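Local coordinates for protein 5'-tyrosyl-DNA phosphodiesterase (Caenorhabditis elegans, PDB 4FVA) that belongs to the endonuclease/exonuclease/phosphatase family of the DNase I-like clan and carries a magnesium ion in a fold built on two beta sheets, at residues A[212-215]-A[216-219]; A[128-131]-A[132-135]; A[60-63]-A[64-67]. All coordinates share one frame; numbering follows the deposited sequence.

From the N terminus, contact 3 (60-67) comes first, closing the 3-10 turns that lead from helix 59-62 towards strand 68-72, an outermost strand of the six-stranded sheet. Contact 2 (128-135) follows, turning the chain out of strand 118-126 and into helix 134-154. Contact 1 (212-219) comes last, at the break within strand 212-221, which belongs to the same sheet as 118-126. The three lie in series, so none nests in or crosses another. Contacts 1 and 2 have centres about 15 Å apart. Contact 3 lies on the opposite side of the chain's centre, its centre about 33 Å from that of contact 2.

Contact 1 (A[212-215]-A[216-219]); sequences KMRF and DRLY
R214 and R217 carry this local contact, their side chains crossing at about a right angle with one guanidinium stacked on the other. The centres are 3.9 Å apart and the planes differ by 18°, an offset stack in which R217 NE sits over the centre of the R214 group. The aliphatic part of R217 joins in, its CD lying 3.6 Å from R214 NH1. R214 leaves the backbone with CG opposite N (chi1 -172°) and folds at chi3, which brings its end back over R217.

The second link is a side-chain to backbone hydrogen bond: R217 NE donates to R214 O at 2.9 Å. It is nearly straight, and the oxygen lies in the R217 guanidinium plane, so the bond fixes the rotation of that group. Water 1 adds a bridge, accepting from R214 NH1 (2.9 Å) and donating to D216 O (2.7 Å). The two like charges lie close, R214 NH2 to R217 NH1 being 3.5 Å, but a salt bridge from R214 NH1 to D182 probably offsets the repulsion.

All four touching residues are buried at the break in strand 212-221. D216 OD2 is hydrogen-bonded to T196 and H247, while the F215 ring meets W197. Backbone bonds join M213 to W197 of strand 197-198, and R214 packs on W184 of helix 183-186.

Contact 2 (A[128-131]-A[132-135]); sequences ESTR and EHRP. With EDO (1,2-ethanediol), chain I.
H133 turns its imidazole back on the preceding loop, where ND1 donates to S129 O at 2.8 Å. The N-H...O angle of 133° shows a bent bond, and the oxygen lies 25° out of the ring plane. S129 O has a second donor, T130 OG1 at 2.7 Å, so two side chains grip one carbonyl. The T130 hydroxyl lies between its own backbone N and carbonyl carbon, from where it reaches back to S129 O. T130 OG1 also stands 2.9 Å from H133 ND1, at the ring edge.

Two backbone bonds close the turn: H133 N donates to T130 O (3.1 Å), and R134 N to R131 O (3.2 Å). T130 O takes a further bond from R137 NH1. R131 N has a weak bond to 1,2-ethanediol O1 (3.5 Å), a molecule probably from the crystallisation liquor.

E128 contributes carbon, its CG lying 3.6 Å from H133 CB, while its carboxylate is held by S102 OG and G103 N. S129 OG bonds R106 and a malonate ion. The guanidinium groups of R131 and R134 stack face to face, centres 4.3 Å apart and planes at 3°; R131 is poorly ordered, so the detail is tentative. Salt bridges from R134 to E171 and E172 probably ease the like charges.

H133 is the N-cap residue of helix 134-154, and the segment 128-131 is the loop that brings the chain there from strand 118-126. Within the first turns of that helix, R137 and Q140 bond back to the backbone of E128.

Contact 3 (A[60-63]-A[64-67]); sequences PIDK and LQSL. With EDO (1,2-ethanediol), chain H.
I61 O accepts from L64 N where the helix 59-62 runs on into a 3-10 segment, and the three-residue spacing of the backbone bonds is the evidence for the tighter winding. P60 O, four residues before L64, stays 3.9 Å from L64 N and is not bonded to it. The I61 O bond measures 2.9 Å to L64 N, with an N-H...O angle of 155°. The L64 side chain folds over the same carbonyl, with CB 3.2 Å from I61 O. Its chi1 of -68° puts CG opposite the carbonyl carbon, leaving CG close to I61 O as well. P60, I61 and L64 pack on helix 29-43 through L30, K34, V36 and K41.

D62 repeats the pattern, its O accepting from Q65 N at 3.1 Å. The aliphatic part of Q65 lies against that carbonyl, CG being 3.2 Å from D62 O, and D62 OD1 is bound by Y72 OH of strand 68-72.

K63 closes the series more loosely: S66 N reaches K63 O at 3.4 Å in a weak but straight bond. S66 adds a second weak bond from its hydroxyl, OG lying 3.5 Å from K63 O.

Contact 1 (A[212-215]-A[216-219])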
ATOM      1  N   LYS A 212       4.265  11.303  14.793  1.00 50.45           N
ATOM      2  CA  LYS A 212       4.600   9.972  14.287  1.00 47.86           C
ATOM      3  C   LYS A 212       3.331   9.142  14.167  1.00 43.54           C
ATOM      4  O   LYS A 212       2.546   9.069  15.111  1.00 42.17           O
ATOM      5  CB  LYS A 212       5.574   9.257  15.233  1.00 51.10           C
ATOM      6  CG  LYS A 212       6.988   9.809  15.237  1.00 60.34           C
ATOM      7  CD  LYS A 212       7.996   8.804  15.790  1.00 64.12           C
ATOM      8  CE  LYS A 212       7.823   8.572  17.284  1.00 66.44           C
ATOM      9  NZ  LYS A 212       8.917   7.717  17.843  1.00 64.23           N
ATOM     10  N   MET A 213       3.139   8.486  13.026  1.00 38.45           N
ATOM     11  CA  MET A 213       1.919   7.708  12.833  1.00 32.46           C
ATOM     12  C   MET A 213       2.178   6.430  12.055  1.00 29.98           C
ATOM     13  O   MET A 213       3.120   6.342  11.266  1.00 33.48           O
ATOM     14  CB  MET A 213       0.847   8.547  12.127  1.00 33.73           C
ATOM     15  CG  MET A 213       0.545   9.862  12.833  1.00 36.65           C
ATOM     16  SD  MET A 213      -0.231   9.549  14.433  1.00 46.04           S
ATOM     17  CE  MET A 213      -1.832   8.923  13.939  1.00 63.62           C
ATOM     18  N   ARG A 214       1.347   5.424  12.309  1.00 26.75           N
ATOM     19  CA  ARG A 214       1.381   4.205  11.531  1.00 24.49           C
ATOM     20  C   ARG A 214       0.235   4.245  10.542  1.00 27.41           C
ATOM     21  O   ARG A 214      -0.727   3.480  10.654  1.00 28.21           O
ATOM     22  CB  ARG A 214       1.292   2.981  12.440  1.00 23.61           C
ATOM     23  CG  ARG A 214       1.513   1.674  11.706  1.00 26.47           C
ATOM     24  CD  ARG A 214       1.885   0.550  12.668  1.00 28.51           C
ATOM     25  NE  ARG A 214       0.739   0.035  13.416  1.00 25.78           N
ATOM     26  CZ  ARG A 214      -0.059  -0.936  12.979  1.00 31.84           C
ATOM     27  NH1 ARG A 214       0.148  -1.483  11.780  1.00 25.69           N
ATOM     28  NH2 ARG A 214      -1.071  -1.357  13.730  1.00 30.74           N
ATOM     29  N   PHE A 215       0.370   5.139   9.568  1.00 22.16           N
ATOM     30  CA  PHE A 215      -0.660   5.413   8.578  1.00 23.78           C
ATOM     31  C   PHE A 215      -0.760   4.285   7.560  1.00 22.77           C
ATOM     32  O   PHE A 215      -1.831   3.992   7.045  1.00 20.96           O
ATOM     33  CB  PHE A 215      -0.335   6.719   7.840  1.00 27.43           C
ATOM     34  CG  PHE A 215      -0.676   7.982   8.611  1.00 25.41           C
ATOM     35  CD1 PHE A 215      -1.643   7.977   9.606  1.00 30.85           C
ATOM     36  CD2 PHE A 215      -0.034   9.189   8.305  1.00 28.78           C
ATOM     37  CE1 PHE A 215      -1.960   9.152  10.293  1.00 35.59           C
ATOM     38  CE2 PHE A 215      -0.344  10.369   8.988  1.00 31.83           C
ATOM     39  CZ  PHE A 215      -1.307  10.346   9.982  1.00 37.54           C
ATOM     40  N   ASP A 216       0.377   3.680   7.250  1.00 22.68           N
ATOM     41  CA  ASP A 216       0.440   2.691   6.195  1.00 21.07           C
ATOM     42  C   ASP A 216       0.391   1.287   6.782  1.00 21.09           C
ATOM     43  O   ASP A 216       1.200   0.936   7.636  1.00 21.44           O
ATOM     44  CB  ASP A 216       1.711   2.924   5.383  1.00 22.36           C
ATOM     45  CG  ASP A 216       1.818   4.361   4.901  1.00 25.27           C
ATOM     46  OD1 ASP A 216       1.187   4.663   3.875  1.00 24.56           O
ATOM     47  OD2 ASP A 216       2.496   5.195   5.555  1.00 21.54           O
ATOM     48  N   ARG A 217      -0.573   0.489   6.337  1.00 20.74           N
ATOM     49  CA  ARG A 217      -0.766  -0.834   6.925  1.00 20.74           C
ATOM     50  C   ARG A 217      -1.148  -1.863   5.878  1.00 25.26           C
ATOM     51  O   ARG A 217      -1.669  -1.526   4.813  1.00 21.31           O
ATOM     52  CB  ARG A 217      -1.852  -0.796   8.008  1.00 20.81           C
ATOM     53  CG  ARG A 217      -1.620   0.262   9.092  1.00 26.95           C
ATOM     54  CD  ARG A 217      -2.634   0.144  10.223  1.00 27.72           C
ATOM     55  NE  ARG A 217      -2.527   1.270  11.163  1.00 32.25           N
ATOM     56  CZ  ARG A 217      -3.152   1.332  12.336  1.00 31.60           C
ATOM     57  NH1 ARG A 217      -3.936   0.335  12.733  1.00 27.90           N
ATOM     58  NH2 ARG A 217      -2.995   2.391  13.117  1.00 28.45           N
ATOM     59  N   LEU A 218      -0.890  -3.123   6.204  1.00 21.13           N
ATOM     60  CA  LEU A 218      -1.275  -4.239   5.358  1.00 22.19           C
ATOM     61  C   LEU A 218      -1.968  -5.285   6.214  1.00 24.40           C
ATOM     62  O   LEU A 218      -1.425  -5.721   7.230  1.00 26.64           O
ATOM     63  CB  LEU A 218      -0.036  -4.854   4.698  1.00 23.30           C
ATOM     64  CG  LEU A 218       0.343  -4.193   3.374  1.00 33.65           C
ATOM     65  CD1 LEU A 218       1.722  -4.665   2.891  1.00 34.04           C
ATOM     66  CD2 LEU A 218      -0.751  -4.471   2.323  1.00 27.60           C
ATOM     67  N   TYR A 219      -3.169  -5.669   5.799  1.00 23.14           N
ATOM     68  CA  TYR A 219      -3.910  -6.733   6.454  1.00 24.47           C
ATOM     69  C   TYR A 219      -3.957  -7.905   5.503  1.00 26.59           C
ATOM     70  O   TYR A 219      -3.916  -7.712   4.278  1.00 21.82           O
ATOM     71  CB  TYR A 219      -5.336  -6.277   6.780  1.00 22.71           C
ATOM     72  CG  TYR A 219      -5.403  -5.126   7.746  1.00 26.33           C
ATOM     73  CD1 TYR A 219      -5.387  -3.816   7.301  1.00 31.84           C
ATOM     74  CD2 TYR A 219      -5.472  -5.353   9.114  1.00 28.86           C
ATOM     75  CE1 TYR A 219      -5.438  -2.756   8.193  1.00 31.61           C
ATOM     76  CE2 TYR A 219      -5.527  -4.307  10.011  1.00 28.82           C
ATOM     77  CZ  TYR A 219      -5.510  -3.011   9.542  1.00 28.86           C
ATOM     78  OH  TYR A 219      -5.570  -1.962  10.428  1.00 26.37           O
TER
HETATM   79  O   HOH W   1       1.919  -0.870   9.502  1.00 21.93           O

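Contact 2 (A[128-131]-A[132-135])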
ATOM      1  N   GLU A 128      -9.426   8.710   3.327  1.00 21.66           N
ATOM      2  CA  GLU A 128      -9.541  10.160   3.477  1.00 21.53           C
ATOM      3  C   GLU A 128      -8.486  10.734   4.424  1.00 20.06           C
ATOM      4  O   GLU A 128      -8.186  10.166   5.478  1.00 31.57           O
ATOM      5  CB  GLU A 128     -10.955  10.553   3.935  1.00 27.68           C
ATOM      6  CG  GLU A 128     -11.463  11.889   3.369  1.00 31.57           C
ATOM      7  CD  GLU A 128     -11.956  11.790   1.928  1.00 30.69           C
ATOM      8  OE1 GLU A 128     -11.911  10.684   1.331  1.00 30.11           O
ATOM      9  OE2 GLU A 128     -12.409  12.820   1.386  1.00 33.38           O
ATOM     10  N   SER A 129      -7.905  11.858   4.019  1.00 21.21           N
ATOM     11  CA  SER A 129      -6.773  12.469   4.719  1.00 20.54           C
ATOM     12  C   SER A 129      -7.218  13.480   5.795  1.00 26.98           C
ATOM     13  O   SER A 129      -8.300  14.081   5.688  1.00 24.32           O
ATOM     14  CB  SER A 129      -5.860  13.161   3.699  1.00 30.06           C
ATOM     15  OG  SER A 129      -5.513  12.298   2.616  1.00 32.22           O
ATOM     16  N   THR A 130      -6.359  13.660   6.801  1.00 26.43           N
ATOM     17  CA  THR A 130      -6.460  14.653   7.894  1.00 33.82           C
ATOM     18  C   THR A 130      -7.394  14.288   9.036  1.00 35.29           C
ATOM     19  O   THR A 130      -8.363  13.552   8.868  1.00 30.00           O
ATOM     20  CB  THR A 130      -6.810  16.085   7.424  1.00 32.21           C
ATOM     21  OG1 THR A 130      -8.237  16.227   7.316  1.00 29.42           O
ATOM     22  CG2 THR A 130      -6.131  16.404   6.095  1.00 28.69           C
ATOM     23  N   ARG A 131      -7.089  14.850  10.198  1.00 40.05           N
ATOM     24  CA  ARG A 131      -7.868  14.652  11.407  1.00 43.38           C
ATOM     25  C   ARG A 131      -9.338  14.976  11.191  1.00 33.35           C
ATOM     26  O   ARG A 131     -10.210  14.259  11.673  1.00 38.30           O
ATOM     27  CB  ARG A 131      -7.281  15.530  12.521  1.00 55.16           C
ATOM     28  CG  ARG A 131      -8.064  15.570  13.826  1.00 67.54           C
ATOM     29  CD  ARG A 131      -8.257  14.202  14.471  1.00 80.24           C
ATOM     30  NE  ARG A 131      -8.974  14.332  15.741  1.00 91.17           N
ATOM     31  CZ  ARG A 131     -10.297  14.435  15.858  1.00 94.33           C
ATOM     32  NH1 ARG A 131     -11.071  14.419  14.779  1.00 91.57           N
ATOM     33  NH2 ARG A 131     -10.848  14.555  17.059  1.00 94.89           N
ATOM     34  N   GLU A 132      -9.609  16.051  10.462  1.00 35.00           N
ATOM     35  CA  GLU A 132     -10.980  16.507  10.235  1.00 41.90           C
ATOM     36  C   GLU A 132     -11.864  15.475   9.537  1.00 39.98           C
ATOM     37  O   GLU A 132     -13.091  15.490   9.678  1.00 36.12           O
ATOM     38  CB  GLU A 132     -10.972  17.796   9.418  1.00 46.17           C
ATOM     39  CG  GLU A 132     -10.144  18.902  10.051  1.00 62.07           C
ATOM     40  CD  GLU A 132      -9.499  19.809   9.023  1.00 66.54           C
ATOM     41  OE1 GLU A 132      -8.343  19.531   8.631  1.00 66.75           O
ATOM     42  OE2 GLU A 132     -10.149  20.797   8.611  1.00 66.04           O
ATOM     43  N   HIS A 133     -11.248  14.580   8.777  1.00 29.88           N
ATOM     44  CA  HIS A 133     -12.030  13.670   7.954  1.00 27.86           C
ATOM     45  C   HIS A 133     -12.117  12.286   8.580  1.00 23.63           C
ATOM     46  O   HIS A 133     -12.282  11.285   7.886  1.00 26.98           O
ATOM     47  CB  HIS A 133     -11.488  13.619   6.518  1.00 25.97           C
ATOM     48  CG  HIS A 133     -11.603  14.919   5.783  1.00 33.76           C
ATOM     49  ND1 HIS A 133     -10.533  15.771   5.592  1.00 41.12           N
ATOM     50  CD2 HIS A 133     -12.663  15.512   5.183  1.00 38.34           C
ATOM     51  CE1 HIS A 133     -10.930  16.831   4.910  1.00 36.58           C
ATOM     52  NE2 HIS A 133     -12.218  16.698   4.647  1.00 35.41           N
ATOM     53  N   ARG A 134     -11.977  12.245   9.898  1.00 29.74           N
ATOM     54  CA  ARG A 134     -12.188  11.021  10.652  1.00 33.20           C
ATOM     55  C   ARG A 134     -13.515  10.359  10.309  1.00 31.30           C
ATOM     56  O   ARG A 134     -13.570   9.141  10.130  1.00 26.15           O
ATOM     57  CB  ARG A 134     -12.104  11.277  12.158  1.00 36.59           C
ATOM     58  CG  ARG A 134     -12.628  10.105  12.978  1.00 39.82           C
ATOM     59  CD  ARG A 134     -12.342  10.257  14.465  1.00 45.90           C
ATOM     60  NE  ARG A 134     -10.909  10.182  14.741  1.00 57.05           N
ATOM     61  CZ  ARG A 134     -10.374  10.172  15.959  1.00 67.48           C
ATOM     62  NH1 ARG A 134     -11.153  10.228  17.033  1.00 70.86           N
ATOM     63  NH2 ARG A 134      -9.057  10.101  16.105  1.00 68.44           N
ATOM     64  N   PRO A 135     -14.595  11.157  10.230  1.00 31.52           N
ATOM     65  CA  PRO A 135     -15.880  10.530   9.905  1.00 29.00           C
ATOM     66  C   PRO A 135     -15.797   9.739   8.610  1.00 32.38           C
ATOM     67  O   PRO A 135     -16.123   8.547   8.604  1.00 34.68           O
ATOM     68  CB  PRO A 135     -16.832  11.729   9.738  1.00 24.83           C
ATOM     69  CG  PRO A 135     -16.213  12.822  10.594  1.00 27.25           C
ATOM     70  CD  PRO A 135     -14.721  12.616  10.445  1.00 28.17           C
TER
HETATM   71  C1  EDO I 405      -3.274  14.944  10.580  1.00 77.82           C
HETATM   72  O1  EDO I 405      -3.944  16.208  10.684  1.00 77.18           O
HETATM   73  C2  EDO I 405      -1.877  15.022  11.196  1.00 78.81           C
HETATM   74  O2  EDO I 405      -1.487  16.394  11.355  1.00 80.94           O

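Contact 3 (A[60-63]-A[64-67])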
ATOM      1  N   PRO A  60       9.549   7.111 -14.840  1.00 23.73           N
ATOM      2  CA  PRO A  60      10.380   6.128 -14.126  1.00 24.37           C
ATOM      3  C   PRO A  60       9.530   5.029 -13.519  1.00 20.21           C
ATOM      4  O   PRO A  60       9.968   3.887 -13.465  1.00 20.31           O
ATOM      5  CB  PRO A  60      11.053   6.963 -13.024  1.00 27.25           C
ATOM      6  CG  PRO A  60      10.963   8.410 -13.526  1.00 28.47           C
ATOM      7  CD  PRO A  60       9.662   8.465 -14.275  1.00 24.88           C
ATOM      8  N   ILE A  61       8.324   5.377 -13.086  1.00 22.49           N
ATOM      9  CA  ILE A  61       7.394   4.392 -12.572  1.00 22.50           C
ATOM     10  C   ILE A  61       6.832   3.526 -13.701  1.00 25.51           C
ATOM     11  O   ILE A  61       6.815   2.292 -13.617  1.00 22.40           O
ATOM     12  CB  ILE A  61       6.242   5.056 -11.797  1.00 24.53           C
ATOM     13  CG1 ILE A  61       6.800   6.021 -10.742  1.00 28.65           C
ATOM     14  CG2 ILE A  61       5.348   4.008 -11.181  1.00 26.63           C
ATOM     15  CD1 ILE A  61       7.700   5.356  -9.730  1.00 31.66           C
ATOM     16  N   ASP A  62       6.354   4.186 -14.750  1.00 22.46           N
ATOM     17  CA  ASP A  62       5.779   3.498 -15.896  1.00 27.03           C
ATOM     18  C   ASP A  62       6.773   2.530 -16.524  1.00 27.36           C
ATOM     19  O   ASP A  62       6.378   1.510 -17.074  1.00 28.46           O
ATOM     20  CB  ASP A  62       5.282   4.510 -16.936  1.00 38.77           C
ATOM     21  CG  ASP A  62       3.967   4.098 -17.585  1.00 49.33           C
ATOM     22  OD1 ASP A  62       3.143   3.415 -16.924  1.00 38.11           O
ATOM     23  OD2 ASP A  62       3.753   4.474 -18.760  1.00 64.05           O
ATOM     24  N   LYS A  63       8.061   2.858 -16.447  1.00 27.28           N
ATOM     25  CA  LYS A  63       9.098   1.982 -16.989  1.00 26.68           C
ATOM     26  C   LYS A  63       9.209   0.656 -16.237  1.00 27.89           C
ATOM     27  O   LYS A  63       9.842  -0.276 -16.728  1.00 26.20           O
ATOM     28  CB  LYS A  63      10.457   2.683 -17.020  1.00 32.74           C
ATOM     29  CG  LYS A  63      10.605   3.707 -18.156  1.00 36.94           C
ATOM     30  CD  LYS A  63      11.895   4.510 -18.004  1.00 44.73           C
ATOM     31  CE  LYS A  63      11.950   5.684 -18.974  1.00 51.87           C
ATOM     32  NZ  LYS A  63      13.144   6.540 -18.711  1.00 54.37           N
ATOM     33  N   LEU A  64       8.613   0.564 -15.049  1.00 22.84           N
ATOM     34  CA  LEU A  64       8.620  -0.710 -14.317  1.00 23.98           C
ATOM     35  C   LEU A  64       7.787  -1.781 -15.030  1.00 27.54           C
ATOM     36  O   LEU A  64       7.818  -2.955 -14.644  1.00 24.78           O
ATOM     37  CB  LEU A  64       8.126  -0.523 -12.874  1.00 26.45           C
ATOM     38  CG  LEU A  64       9.026   0.277 -11.934  1.00 30.86           C
ATOM     39  CD1 LEU A  64       8.310   0.599 -10.630  1.00 20.03           C
ATOM     40  CD2 LEU A  64      10.315  -0.510 -11.663  1.00 28.93           C
ATOM     41  N   GLN A  65       7.074  -1.384 -16.087  1.00 27.46           N
ATOM     42  CA  GLN A  65       6.240  -2.324 -16.829  1.00 29.79           C
ATOM     43  C   GLN A  65       7.070  -3.402 -17.519  1.00 33.66           C
ATOM     44  O   GLN A  65       6.534  -4.416 -17.981  1.00 30.15           O
ATOM     45  CB  GLN A  65       5.339  -1.603 -17.840  1.00 35.54           C
ATOM     46  CG  GLN A  65       6.072  -1.000 -19.041  1.00 46.23           C
ATOM     47  CD  GLN A  65       5.127  -0.281 -20.001  1.00 54.79           C
ATOM     48  OE1 GLN A  65       4.736   0.859 -19.761  1.00 61.15           O
ATOM     49  NE2 GLN A  65       4.752  -0.953 -21.089  1.00 50.75           N
ATOM     50  N   SER A  66       8.380  -3.204 -17.575  1.00 31.13           N
ATOM     51  CA  SER A  66       9.235  -4.246 -18.131  1.00 32.21           C
ATOM     52  C   SER A  66       9.333  -5.405 -17.140  1.00 34.51           C
ATOM     53  O   SER A  66       9.715  -6.514 -17.511  1.00 40.32           O
ATOM     54  CB  SER A  66      10.626  -3.701 -18.481  1.00 35.91           C
ATOM     55  OG  SER A  66      11.356  -3.343 -17.325  1.00 38.52           O
ATOM     56  N   LEU A  67       9.008  -5.137 -15.876  1.00 33.48           N
ATOM     57  CA  LEU A  67       9.121  -6.136 -14.799  1.00 37.40           C
ATOM     58  C   LEU A  67       7.763  -6.546 -14.203  1.00 35.25           C
ATOM     59  O   LEU A  67       7.636  -7.618 -13.597  1.00 29.38           O
ATOM     60  CB  LEU A  67      10.006  -5.595 -13.669  1.00 37.31           C
ATOM     61  CG  LEU A  67      11.531  -5.631 -13.782  1.00 47.21           C
ATOM     62  CD1 LEU A  67      11.997  -5.166 -15.155  1.00 51.19           C
ATOM     63  CD2 LEU A  67      12.173  -4.780 -12.671  1.00 42.16           C
TER
HETATM   64  C1  EDO H 404       9.451  -8.910 -10.340  1.00 56.13           C
HETATM   65  O1  EDO H 404       9.374  -8.830 -11.768  1.00 59.53           O
HETATM   66  C2  EDO H 404       8.438  -9.937  -9.851  1.00 62.03           C
HETATM   67  O2  EDO H 404       8.141 -10.854 -10.910  1.00 69.04           O